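Local coordinates for protein glycerate 2-kinase (Pyrococcus horikoshii, PDB 1X3L) that phosphorylates D-glycerate to 2-phosphoglycerate, taking the phosphate from ATP or, alternatively, from other nucleotides or pyrophosphate, with magnesium as cofactor, at residues D35-V40 / E44-G49. Numbering follows the deposited sequence.
Sequences DDKIIV and EFEIKG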
ATOM      1  N   ASP A  35      11.375  -6.573  28.091  1.00 71.21           N
ATOM      2  CA  ASP A  35      10.906  -6.134  29.394  1.00 72.65           C
ATOM      3  C   ASP A  35      11.219  -4.651  29.451  1.00 72.70           C
ATOM      4  O   ASP A  35      10.533  -3.875  30.121  1.00 73.69           O
ATOM      5  CB  ASP A  35      11.597  -6.862  30.550  1.00 74.36           C
ATOM      6  CG  ASP A  35      11.072  -6.429  31.910  1.00 76.14           C
ATOM      7  OD1 ASP A  35      11.298  -5.260  32.297  1.00 75.93           O
ATOM      8  OD2 ASP A  35      10.429  -7.259  32.589  1.00 77.55           O
ATOM      9  N   ASP A  36      12.259  -4.261  28.726  1.00 71.71           N
ATOM     10  CA  ASP A  36      12.678  -2.872  28.692  1.00 70.62           C
ATOM     11  C   ASP A  36      13.135  -2.517  27.283  1.00 67.79           C
ATOM     12  O   ASP A  36      13.469  -1.368  26.997  1.00 67.70           O
ATOM     13  CB  ASP A  36      13.825  -2.659  29.684  1.00 73.52           C
ATOM     14  CG  ASP A  36      14.072  -1.197  29.986  1.00 76.86           C
ATOM     15  OD1 ASP A  36      15.043  -0.893  30.715  1.00 77.96           O
ATOM     16  OD2 ASP A  36      13.290  -0.351  29.498  1.00 78.97           O
ATOM     17  N   LYS A  37      13.137  -3.510  26.400  1.00 64.24           N
ATOM     18  CA  LYS A  37      13.578  -3.303  25.029  1.00 60.42           C
ATOM     19  C   LYS A  37      12.470  -3.509  23.999  1.00 56.93           C
ATOM     20  O   LYS A  37      11.594  -4.360  24.168  1.00 55.33           O
ATOM     21  CB  LYS A  37      14.739  -4.249  24.710  1.00 62.56           C
ATOM     22  CG  LYS A  37      15.863  -4.246  25.741  1.00 65.45           C
ATOM     23  CD  LYS A  37      16.574  -2.898  25.817  1.00 68.48           C
ATOM     24  CE  LYS A  37      17.666  -2.910  26.885  1.00 69.90           C
ATOM     25  NZ  LYS A  37      18.423  -1.626  26.944  1.00 70.32           N
ATOM     26  N   ILE A  38      12.520  -2.713  22.937  1.00 52.39           N
ATOM     27  CA  ILE A  38      11.567  -2.807  21.837  1.00 48.84           C
ATOM     28  C   ILE A  38      12.403  -3.160  20.614  1.00 45.94           C
ATOM     29  O   ILE A  38      13.315  -2.423  20.257  1.00 45.84           O
ATOM     30  CB  ILE A  38      10.849  -1.466  21.586  1.00 49.18           C
ATOM     31  CG1 ILE A  38       9.999  -1.099  22.805  1.00 49.11           C
ATOM     32  CG2 ILE A  38       9.969  -1.569  20.346  1.00 48.80           C
ATOM     33  CD1 ILE A  38       9.263   0.218  22.669  1.00 47.60           C
ATOM     34  N   ILE A  39      12.107  -4.290  19.983  1.00 43.54           N
ATOM     35  CA  ILE A  39      12.872  -4.715  18.817  1.00 42.13           C
ATOM     36  C   ILE A  39      12.032  -4.671  17.543  1.00 39.67           C
ATOM     37  O   ILE A  39      11.114  -5.475  17.353  1.00 37.53           O
ATOM     38  CB  ILE A  39      13.437  -6.138  19.024  1.00 42.89           C
ATOM     39  CG1 ILE A  39      14.149  -6.212  20.380  1.00 44.60           C
ATOM     40  CG2 ILE A  39      14.425  -6.476  17.912  1.00 41.61           C
ATOM     41  CD1 ILE A  39      14.689  -7.588  20.726  1.00 45.98           C
ATOM     42  N   VAL A  40      12.364  -3.723  16.671  1.00 37.85           N
ATOM     43  CA  VAL A  40      11.648  -3.529  15.417  1.00 37.57           C
ATOM     44  C   VAL A  40      12.457  -4.040  14.232  1.00 37.94           C
ATOM     45  O   VAL A  40      13.477  -3.455  13.858  1.00 37.38           O
ATOM     46  CB  VAL A  40      11.324  -2.038  15.205  1.00 35.91           C
ATOM     47  CG1 VAL A  40      10.415  -1.867  14.000  1.00 36.37           C
ATOM     48  CG2 VAL A  40      10.671  -1.477  16.448  1.00 35.38           C
ATOM     49  N   GLU A  44      17.049  -2.802  17.891  1.00 47.20           N
ATOM     50  CA  GLU A  44      16.683  -2.744  19.303  1.00 47.86           C
ATOM     51  C   GLU A  44      16.657  -1.329  19.875  1.00 46.91           C
ATOM     52  O   GLU A  44      17.541  -0.519  19.600  1.00 46.60           O
ATOM     53  CB  GLU A  44      17.649  -3.608  20.120  1.00 50.24           C
ATOM     54  CG  GLU A  44      17.174  -3.901  21.536  1.00 55.82           C
ATOM     55  CD  GLU A  44      18.162  -4.742  22.327  1.00 58.39           C
ATOM     56  OE1 GLU A  44      18.598  -5.794  21.809  1.00 58.79           O
ATOM     57  OE2 GLU A  44      18.496  -4.354  23.469  1.00 60.14           O
ATOM     58  N   PHE A  45      15.630  -1.038  20.669  1.00 47.11           N
ATOM     59  CA  PHE A  45      15.483   0.267  21.304  1.00 48.09           C
ATOM     60  C   PHE A  45      15.210   0.068  22.786  1.00 49.44           C
ATOM     61  O   PHE A  45      14.389  -0.768  23.165  1.00 49.16           O
ATOM     62  CB  PHE A  45      14.313   1.057  20.706  1.00 47.78           C
ATOM     63  CG  PHE A  45      14.421   1.288  19.234  1.00 47.80           C
ATOM     64  CD1 PHE A  45      13.989   0.322  18.331  1.00 47.13           C
ATOM     65  CD2 PHE A  45      14.963   2.469  18.743  1.00 47.82           C
ATOM     66  CE1 PHE A  45      14.095   0.532  16.956  1.00 48.10           C
ATOM     67  CE2 PHE A  45      15.075   2.689  17.373  1.00 48.48           C
ATOM     68  CZ  PHE A  45      14.639   1.718  16.478  1.00 48.00           C
ATOM     69  N   GLU A  46      15.893   0.843  23.621  1.00 51.23           N
ATOM     70  CA  GLU A  46      15.706   0.747  25.062  1.00 53.50           C
ATOM     71  C   GLU A  46      14.600   1.697  25.498  1.00 52.71           C
ATOM     72  O   GLU A  46      14.555   2.847  25.065  1.00 52.34           O
ATOM     73  CB  GLU A  46      17.003   1.103  25.789  1.00 56.66           C
ATOM     74  CG  GLU A  46      16.930   0.927  27.295  1.00 60.34           C
ATOM     75  CD  GLU A  46      18.223   1.317  27.987  1.00 63.05           C
ATOM     76  OE1 GLU A  46      18.331   1.099  29.214  1.00 64.88           O
ATOM     77  OE2 GLU A  46      19.128   1.842  27.304  1.00 64.55           O
ATOM     78  N   ILE A  47      13.705   1.208  26.351  1.00 52.57           N
ATOM     79  CA  ILE A  47      12.597   2.014  26.851  1.00 52.60           C
ATOM     80  C   ILE A  47      13.054   2.791  28.082  1.00 53.77           C
ATOM     81  O   ILE A  47      13.104   2.249  29.184  1.00 54.01           O
ATOM     82  CB  ILE A  47      11.396   1.127  27.246  1.00 52.55           C
ATOM     83  CG1 ILE A  47      10.988   0.245  26.067  1.00 53.42           C
ATOM     84  CG2 ILE A  47      10.224   1.995  27.679  1.00 51.67           C
ATOM     85  CD1 ILE A  47       9.891  -0.749  26.393  1.00 53.41           C
ATOM     86  N   LYS A  48      13.392   4.061  27.896  1.00 53.88           N
ATOM     87  CA  LYS A  48      13.842   4.877  29.012  1.00 54.83           C
ATOM     88  C   LYS A  48      12.921   6.062  29.268  1.00 53.73           C
ATOM     89  O   LYS A  48      13.368   7.139  29.656  1.00 54.15           O
ATOM     90  CB  LYS A  48      15.278   5.351  28.767  1.00 56.33           C
ATOM     91  CG  LYS A  48      15.513   6.013  27.420  1.00 59.64           C
ATOM     92  CD  LYS A  48      17.006   6.170  27.144  1.00 60.52           C
ATOM     93  CE  LYS A  48      17.692   4.810  27.074  1.00 61.58           C
ATOM     94  NZ  LYS A  48      19.162   4.912  26.852  1.00 62.74           N
ATOM     95  N   GLY A  49      11.627   5.845  29.058  1.00 51.91           N
ATOM     96  CA  GLY A  49      10.650   6.896  29.273  1.00 49.58           C
ATOM     97  C   GLY A  49       9.255   6.374  29.004  1.00 48.67           C
ATOM     98  O   GLY A  49       8.976   5.197  29.234  1.00 49.72           O
TER
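I38 and F45 form the hydrogen-bonded pair of an antiparallel beta hairpin, the short segments of strands 37-40 and 43-46 running at 156° to each other. I38 N reaches F45 O at 2.7 Å, F45 N returns to I38 O, and I47 N extends the ladder to D36 O at 2.7 Å. K37 with E46 and I39 with E44 are the flanking non-hydrogen-bonded pairs, on the face that carries all four side chains. There K37 bends at chi2 (-65°), which turns its chain across E44, CD lying 3.4 Å from E44 OE2, and then alongside extended E46. K37 NZ sits beside E46 CG at 3.0 Å and so meets the carboxylate from along the chain, in a salt bridge to E46 OE1 at 3.5 Å, while K48 NZ meets E46 OE2 from above the carboxylate plane, so two lysines share one carboxylate. Shortening K37 to an alanine is likely to cost E46 one of these two partners and to strip the methylenes from beside the E44 carboxylate. On the other face I47 crosses I38 at about a right angle, CD1 packing 3.6 Å from I38 CG1, and V40 CG2 approaches F45 CE1 obliquely at 4.0 Å. This apolar face looks inward: V40 and F45 rest on strands 188-194 and 260-266 of the parallel sheet, F45 meeting H261 edge-to-face, while I38 and I47 touch L71, and I39 bonds through its backbone to K32 of strand 31-33, which completes the small antiparallel sheet.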